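Local coordinates for protein signal recognition particle receptor FtsY (Sulfolobus acidocaldarius, PDB 5L3S) that serves as the docking protein for the signal recognition particle, joining an SRP54-type helical bundle to a nucleotide-binding P-loop domain, at residues V70-T73 / L74-S77; P287-F290 / V291-F295; R234-E237 / N238-Y242. All coordinates share one frame; numbering follows the deposited sequence.

Contact 1 of 3, residues V70-T73 / L74-S77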
loop_
_atom_site.group_PDB
_atom_site.type_symbol
_atom_site.label_atom_id
_atom_site.label_comp_id
_atom_site.label_asym_id
_atom_site.label_seq_id
_atom_site.Cartn_x
_atom_site.Cartn_y
_atom_site.Cartn_z
ATOM N N VAL B 70 19.505 26.689 2.464
ATOM C CA VAL B 70 19.448 25.276 2.826
ATOM C C VAL B 70 18.333 24.568 2.076
ATOM O O VAL B 70 18.544 23.506 1.487
ATOM C CB VAL B 70 19.218 25.088 4.342
ATOM C CG1 VAL B 70 18.986 23.611 4.682
ATOM C CG2 VAL B 70 20.396 25.638 5.115
ATOM N N ILE B 71 17.144 25.162 2.096
ATOM C CA ILE B 71 15.985 24.574 1.435
ATOM C C ILE B 71 16.204 24.491 -0.072
ATOM O O ILE B 71 15.918 23.467 -0.698
ATOM C CB ILE B 71 14.701 25.368 1.753
ATOM C CG1 ILE B 71 14.336 25.200 3.233
ATOM C CG2 ILE B 71 13.554 24.909 0.881
ATOM C CD1 ILE B 71 13.230 26.133 3.712
ATOM N N ASN B 72 16.727 25.563 -0.658
ATOM C CA ASN B 72 16.988 25.563 -2.095
ATOM C C ASN B 72 18.092 24.594 -2.496
ATOM O O ASN B 72 18.009 23.963 -3.546
ATOM C CB ASN B 72 17.300 26.973 -2.599
ATOM C CG ASN B 72 16.058 27.820 -2.716
ATOM O OD1 ASN B 72 14.939 27.302 -2.664
ATOM N ND2 ASN B 72 16.239 29.126 -2.876
ATOM N N THR B 73 19.128 24.483 -1.667
ATOM C CA THR B 73 20.196 23.517 -1.920
ATOM C C THR B 73 19.615 22.091 -1.915
ATOM O O THR B 73 19.972 21.259 -2.754
ATOM C CB THR B 73 21.334 23.641 -0.885
ATOM O OG1 THR B 73 21.824 24.985 -0.881
ATOM C CG2 THR B 73 22.483 22.710 -1.224
ATOM N N LEU B 74 18.709 21.817 -0.981
ATOM C CA LEU B 74 18.067 20.498 -0.931
ATOM C C LEU B 74 17.166 20.221 -2.138
ATOM O O LEU B 74 17.193 19.124 -2.703
ATOM C CB LEU B 74 17.274 20.310 0.369
ATOM C CG LEU B 74 16.600 18.939 0.487
ATOM C CD1 LEU B 74 17.653 17.846 0.452
ATOM C CD2 LEU B 74 15.754 18.826 1.765
ATOM N N LYS B 75 16.356 21.202 -2.526
ATOM C CA LYS B 75 15.480 21.041 -3.682
ATOM C C LYS B 75 16.307 20.778 -4.930
ATOM O O LYS B 75 15.944 19.951 -5.764
ATOM C CB LYS B 75 14.623 22.286 -3.905
ATOM C CG LYS B 75 13.574 22.549 -2.838
ATOM C CD LYS B 75 12.695 23.713 -3.281
ATOM C CE LYS B 75 11.734 24.142 -2.193
ATOM N NZ LYS B 75 10.863 25.258 -2.667
ATOM N N LYS B 76 17.418 21.498 -5.048
ATOM C CA LYS B 76 18.328 21.345 -6.173
ATOM C C LYS B 76 19.026 19.983 -6.161
ATOM O O LYS B 76 19.184 19.359 -7.209
ATOM C CB LYS B 76 19.341 22.495 -6.183
ATOM C CG LYS B 76 20.509 22.327 -7.147
ATOM C CD LYS B 76 20.056 22.267 -8.600
ATOM C CE LYS B 76 21.258 22.252 -9.540
ATOM N NZ LYS B 76 20.880 22.084 -10.971
ATOM N N SER B 77 19.423 19.505 -4.982
ATOM C CA SER B 77 20.060 18.185 -4.886
ATOM C C SER B 77 19.086 17.047 -5.203
ATOM O O SER B 77 19.446 16.081 -5.878
ATOM C CB SER B 77 20.691 17.961 -3.513
ATOM O OG SER B 77 21.795 18.837 -3.318
#
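Lys-75 lies alongside Ile-71, one turn earlier on the same helix, and the two side chains point the same way. Lys-75 CE meets Ile-71 CG2 at 3.7 Å. This follows from the first torsion of Lys-75, which sets CG beside the backbone N (chi1 -68°). Lys-75 CG thus sits 3.3 Å from Ile-71 O, and the extended chain beyond it passes the isoleucine methyl. The same carbonyl takes the backbone bond from Lys-75 N, with Lys-75 N to Ile-71 O at 2.9 Å.

Leu-74 makes the same kind of backbone bond on the buried side. Its N donates to Val-70 O at 3.0 Å. Its CB rests 3.6 Å from Val-70 O. Its CG is anti to the backbone N (chi1 -179°), and the side chain leads off towards neighbouring helices. Both segments belong to helix 66-85 of the SRP54-type helical bundle. There Val-70 and Leu-74 both pack on Leu-30 of helix 20-36, and Leu-74 also reaches Ile-47 of helix 41-55.

Thr-73 OG1 turns back and hydrogen-bonds to Ile-69 O. The side chain also touches Leu-51 and Leu-55 of helix 41-55. Thr-73 O receives Ser-77 N at 2.9 Å, and Ser-77 CB lies 3.5 Å from Thr-73 O.

Contact 2 of 3, residues P287-F290 / V291-F295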
loop_
_atom_site.group_PDB
_atom_site.type_symbol
_atom_site.label_atom_id
_atom_site.label_comp_id
_atom_site.label_asym_id
_atom_site.label_seq_id
_atom_site.Cartn_x
_atom_site.Cartn_y
_atom_site.Cartn_z
ATOM N N PRO B 287 11.044 14.994 -12.298
ATOM C CA PRO B 287 11.718 15.451 -11.074
ATOM C C PRO B 287 11.119 16.748 -10.528
ATOM O O PRO B 287 10.822 16.830 -9.334
ATOM C CB PRO B 287 13.151 15.682 -11.543
ATOM C CG PRO B 287 13.324 14.679 -12.651
ATOM C CD PRO B 287 12.006 14.646 -13.360
ATOM N N ASP B 288 10.918 17.728 -11.398
ATOM C CA ASP B 288 10.359 19.020 -11.001
ATOM C C ASP B 288 8.989 18.868 -10.351
ATOM O O ASP B 288 8.683 19.525 -9.354
ATOM C CB ASP B 288 10.240 19.943 -12.210
ATOM C CG ASP B 288 11.586 20.428 -12.709
ATOM O OD1 ASP B 288 12.579 20.330 -11.955
ATOM O OD2 ASP B 288 11.645 20.921 -13.854
ATOM N N TRP B 289 8.166 18.004 -10.936
ATOM C CA TRP B 289 6.826 17.741 -10.431
ATOM C C TRP B 289 6.882 17.133 -9.025
ATOM O O TRP B 289 6.117 17.516 -8.136
ATOM C CB TRP B 289 6.095 16.805 -11.396
ATOM C CG TRP B 289 4.662 16.559 -11.061
ATOM C CD1 TRP B 289 3.581 17.223 -11.559
ATOM C CD2 TRP B 289 4.146 15.566 -10.165
ATOM N NE1 TRP B 289 2.422 16.708 -11.029
ATOM C CE2 TRP B 289 2.741 15.688 -10.172
ATOM C CE3 TRP B 289 4.734 14.587 -9.360
ATOM C CZ2 TRP B 289 1.918 14.874 -9.401
ATOM C CZ3 TRP B 289 3.914 13.785 -8.588
ATOM C CH2 TRP B 289 2.522 13.924 -8.625
ATOM N N PHE B 290 7.802 16.193 -8.837
ATOM C CA PHE B 290 7.999 15.519 -7.552
ATOM C C PHE B 290 8.443 16.495 -6.458
ATOM O O PHE B 290 7.938 16.467 -5.329
ATOM C CB PHE B 290 9.043 14.407 -7.709
ATOM C CG PHE B 290 9.454 13.763 -6.413
ATOM C CD1 PHE B 290 8.746 12.681 -5.904
ATOM C CD2 PHE B 290 10.550 14.237 -5.700
ATOM C CE1 PHE B 290 9.125 12.086 -4.712
ATOM C CE2 PHE B 290 10.929 13.646 -4.509
ATOM C CZ PHE B 290 10.219 12.560 -4.024
ATOM N N VAL B 291 9.406 17.340 -6.795
ATOM C CA VAL B 291 9.944 18.310 -5.847
ATOM C C VAL B 291 8.883 19.326 -5.428
ATOM O O VAL B 291 8.807 19.728 -4.262
ATOM C CB VAL B 291 11.194 19.025 -6.430
ATOM C CG1 VAL B 291 11.562 20.239 -5.613
ATOM C CG2 VAL B 291 12.360 18.056 -6.510
ATOM N N GLU B 292 8.054 19.738 -6.380
ATOM C CA GLU B 292 6.972 20.662 -6.063
ATOM C C GLU B 292 5.933 20.012 -5.152
ATOM O O GLU B 292 5.454 20.639 -4.209
ATOM C CB GLU B 292 6.327 21.219 -7.334
ATOM C CG GLU B 292 7.191 22.293 -8.002
ATOM C CD GLU B 292 7.571 23.422 -7.044
ATOM O OE1 GLU B 292 6.651 24.065 -6.491
ATOM O OE2 GLU B 292 8.784 23.662 -6.839
ATOM N N ARG B 293 5.617 18.751 -5.417
ATOM C CA ARG B 293 4.622 18.027 -4.608
ATOM C C ARG B 293 5.059 17.990 -3.147
ATOM O O ARG B 293 4.311 18.372 -2.244
ATOM C CB ARG B 293 4.460 16.610 -5.125
ATOM C CG ARG B 293 3.378 15.792 -4.405
ATOM C CD ARG B 293 2.987 14.596 -5.253
ATOM N NE ARG B 293 1.891 13.810 -4.688
ATOM C CZ ARG B 293 0.601 14.076 -4.873
ATOM N NH1 ARG B 293 0.225 15.127 -5.595
ATOM N NH2 ARG B 293 -0.319 13.299 -4.319
ATOM N N ILE B 294 6.297 17.558 -2.938
ATOM C CA ILE B 294 6.869 17.427 -1.606
ATOM C C ILE B 294 7.017 18.748 -0.859
ATOM O O ILE B 294 6.627 18.851 0.303
ATOM C CB ILE B 294 8.225 16.702 -1.662
ATOM C CG1 ILE B 294 7.996 15.221 -1.974
ATOM C CG2 ILE B 294 9.005 16.900 -0.355
ATOM C CD1 ILE B 294 9.046 14.306 -1.409
ATOM N N PHE B 295 7.574 19.760 -1.517
ATOM C CA PHE B 295 7.840 21.033 -0.845
ATOM C C PHE B 295 6.751 22.086 -1.045
ATOM O O PHE B 295 6.941 23.255 -0.705
ATOM C CB PHE B 295 9.213 21.585 -1.246
ATOM C CG PHE B 295 10.355 20.727 -0.797
ATOM C CD1 PHE B 295 10.890 19.767 -1.636
ATOM C CD2 PHE B 295 10.879 20.862 0.475
ATOM C CE1 PHE B 295 11.935 18.966 -1.216
ATOM C CE2 PHE B 295 11.924 20.065 0.899
ATOM C CZ PHE B 295 12.451 19.118 0.056
#
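Pro-287 and Val-291 are joined by a backbone bond in the first turn of this helix, Val-291 N to Pro-287 O at 3.0 Å. Proline has no N-H to offer, which suits the first turn of a helix. Val-291 CG2 also comes to 3.4 Å from Pro-287 O.

Asp-288 takes part through its carbonyl. Its O accepts Glu-292 N, and Glu-292 CG rests 3.4 Å from Asp-288 O. The glutamate chain then bends at chi2 and leads away from the first segment. Its OE1 makes a weak hydrogen bond to Ser-296.

Trp-289 lies beside Arg-293, and the two side chains point the same way. Both have CG anti to the backbone N (chi1 -174° and -176°). The six-membered end of the indole meets the arginine chain, with Trp-289 CH2 3.5 Å from Arg-293 CD. The ring and guanidinium planes are 7° apart, but the closest contact is made by the CD methylene, which comes in obliquely. Arg-293 NH2 hydrogen-bonds to Ala-254 O at the far end of the chain.

Phe-290 meets Ile-294 one turn on. Ile-294 CG1 stands over one ring face in a CH-pi contact, 4.2 Å from the Phe-290 centroid. Further out, Ile-294 CD1 presses on Phe-290 CZ at 3.4 Å.

The helix, 287-295, follows strand 282-284 closely. It packs on helix 66-85 through Pro-287, Asp-288, Phe-290 and Val-291. Phe-290 also touches Ala-259 and Leu-260 of helix 258-266, while Phe-295 touches Leu-30 and Gln-33 of helix 20-36.

Contact 3 of 3, residues R234-E237 / N238-Y242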
loop_
_atom_site.group_PDB
_atom_site.type_symbol
_atom_site.label_atom_id
_atom_site.label_comp_id
_atom_site.label_asym_id
_atom_site.label_seq_id
_atom_site.Cartn_x
_atom_site.Cartn_y
_atom_site.Cartn_z
ATOM N N ARG B 234 14.156 -3.284 -3.072
ATOM C CA ARG B 234 15.496 -3.860 -2.881
ATOM C C ARG B 234 15.517 -5.365 -3.130
ATOM O O ARG B 234 16.384 -5.883 -3.840
ATOM C CB ARG B 234 16.003 -3.632 -1.456
ATOM C CG ARG B 234 16.479 -2.241 -1.135
ATOM C CD ARG B 234 17.059 -2.243 0.272
ATOM N NE ARG B 234 17.423 -0.910 0.737
ATOM C CZ ARG B 234 18.547 -0.279 0.416
ATOM N NH1 ARG B 234 19.436 -0.849 -0.391
ATOM N NH2 ARG B 234 18.780 0.930 0.911
ATOM N N HIS B 235 14.577 -6.056 -2.497
ATOM C CA HIS B 235 14.464 -7.501 -2.604
ATOM C C HIS B 235 14.199 -7.937 -4.034
ATOM O O HIS B 235 14.843 -8.854 -4.523
ATOM C CB HIS B 235 13.351 -8.024 -1.698
ATOM C CG HIS B 235 13.779 -8.245 -0.285
ATOM N ND1 HIS B 235 14.264 -9.454 0.163
ATOM C CD2 HIS B 235 13.787 -7.414 0.784
ATOM C CE1 HIS B 235 14.560 -9.356 1.448
ATOM N NE2 HIS B 235 14.277 -8.129 1.850
ATOM N N PHE B 236 13.243 -7.290 -4.690
ATOM C CA PHE B 236 12.901 -7.637 -6.072
ATOM C C PHE B 236 14.068 -7.360 -7.016
ATOM O O PHE B 236 14.307 -8.110 -7.965
ATOM C CB PHE B 236 11.646 -6.881 -6.537
ATOM C CG PHE B 236 10.349 -7.562 -6.184
ATOM C CD1 PHE B 236 10.137 -8.896 -6.499
ATOM C CD2 PHE B 236 9.329 -6.860 -5.571
ATOM C CE1 PHE B 236 8.925 -9.517 -6.182
ATOM C CE2 PHE B 236 8.112 -7.475 -5.246
ATOM C CZ PHE B 236 7.914 -8.800 -5.550
ATOM N N GLU B 237 14.811 -6.290 -6.760
ATOM C CA GLU B 237 15.966 -6.003 -7.598
ATOM C C GLU B 237 17.018 -7.102 -7.445
ATOM O O GLU B 237 17.614 -7.535 -8.429
ATOM C CB GLU B 237 16.557 -4.618 -7.291
ATOM C CG GLU B 237 17.934 -4.365 -7.908
ATOM C CD GLU B 237 17.951 -4.525 -9.421
ATOM O OE1 GLU B 237 16.883 -4.392 -10.060
ATOM O OE2 GLU B 237 19.038 -4.788 -9.975
ATOM N N ASN B 238 17.223 -7.564 -6.216
ATOM C CA ASN B 238 18.206 -8.615 -5.954
ATOM C C ASN B 238 17.778 -10.007 -6.436
ATOM O O ASN B 238 18.605 -10.766 -6.922
ATOM C CB ASN B 238 18.556 -8.672 -4.464
ATOM C CG ASN B 238 19.263 -7.415 -3.977
ATOM O OD1 ASN B 238 19.963 -6.742 -4.735
ATOM N ND2 ASN B 238 19.086 -7.099 -2.699
ATOM N N ASN B 239 16.497 -10.344 -6.295
ATOM C CA ASN B 239 16.027 -11.685 -6.646
ATOM C C ASN B 239 15.565 -11.826 -8.096
ATOM O O ASN B 239 15.556 -12.926 -8.649
ATOM C CB ASN B 239 14.876 -12.120 -5.733
ATOM C CG ASN B 239 15.269 -12.168 -4.272
ATOM O OD1 ASN B 239 16.454 -12.152 -3.931
ATOM N ND2 ASN B 239 14.268 -12.236 -3.395
ATOM N N VAL B 240 15.148 -10.718 -8.692
ATOM C CA VAL B 240 14.499 -10.750 -9.999
ATOM C C VAL B 240 15.169 -9.774 -10.975
ATOM O O VAL B 240 15.588 -10.166 -12.074
ATOM C CB VAL B 240 13.003 -10.395 -9.856
ATOM C CG1 VAL B 240 12.292 -10.470 -11.208
ATOM C CG2 VAL B 240 12.321 -11.302 -8.831
ATOM N N GLY B 241 15.285 -8.508 -10.559
ATOM C CA GLY B 241 15.789 -7.446 -11.424
ATOM C C GLY B 241 14.663 -6.798 -12.222
ATOM O O GLY B 241 13.754 -7.483 -12.702
ATOM N N TYR B 242 14.694 -5.474 -12.340
ATOM C CA TYR B 242 13.695 -4.754 -13.133
ATOM C C TYR B 242 14.325 -3.478 -13.688
ATOM O O TYR B 242 15.423 -3.090 -13.277
ATOM C CB TYR B 242 12.440 -4.435 -12.317
ATOM C CG TYR B 242 12.723 -3.722 -11.006
ATOM C CD1 TYR B 242 12.965 -4.451 -9.840
ATOM C CD2 TYR B 242 12.754 -2.333 -10.933
ATOM C CE1 TYR B 242 13.239 -3.818 -8.634
ATOM C CE2 TYR B 242 13.022 -1.684 -9.725
ATOM C CZ TYR B 242 13.261 -2.442 -8.580
ATOM O OH TYR B 242 13.537 -1.827 -7.383
HETATM O O HOH W 1 14.484 -11.815 -0.519
#
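Two hydrogen bonds grip Phe-236 O as the helix ends. Val-240 N donates at 2.8 Å to Phe-236 O from a tilted position. Gly-241 N donates to it in the carbonyl plane, with an N-H...O angle of 169°. Just before, Asn-238 N and Asn-239 N keep the regular i to i-4 bonds to Arg-234 O and His-235 O.

One side-chain bond is weak: Tyr-242 N to Glu-237 OE1 at 3.3 Å. The same oxygen lies over one face of the Tyr-242 ring. Lys-268 makes a cation-pi contact with this ring, and Tyr-242 OH hydrogen-bonds to Ala-233 O. A water accepts a hydrogen bond from Asn-239 ND2 at 2.9 Å and also bonds to His-235 ND1. The other imidazole nitrogen of His-235 binds Glu-231.

This turn closes the helix of a beta-alpha-beta unit in the P-loop domain, strand 216-222, helix 228-239 and strand 244-248.

Apolar packing completes it. Val-240 CG2 sits at the edge of the Phe-236 ring, 4.0 Å from Phe-236 CD1. Tyr-242 CG falls between its own N and carbonyl carbon (chi1 53°). The ring turns back along the helix end, with its edge towards Phe-236 C and Tyr-242 CE1 3.7 Å from Glu-237 CB.

Along the chain the order is contact 1, contact 3, contact 2. Contacts 1 and 2 are neighbours in space, with centres 12 Å apart. Helix 66-85 of the helical bundle and the C-terminal helix 287-295 touch there. Lys-75 CE meets Phe-295 CB at 3.7 Å, and Leu-74 CD2 meets Phe-295 CZ at 3.7 Å. The last helix of the chain thus packs back on the N-terminal bundle, consistent with a link between the bundle and the nucleotide-binding domain. Contact 3 stands apart. Its nearest atoms are about 17 Å from contact 1 and about 15 Å from contact 2, across the centre of the chain from the latter. Helix 258-266 borders both contact 2 and contact 3.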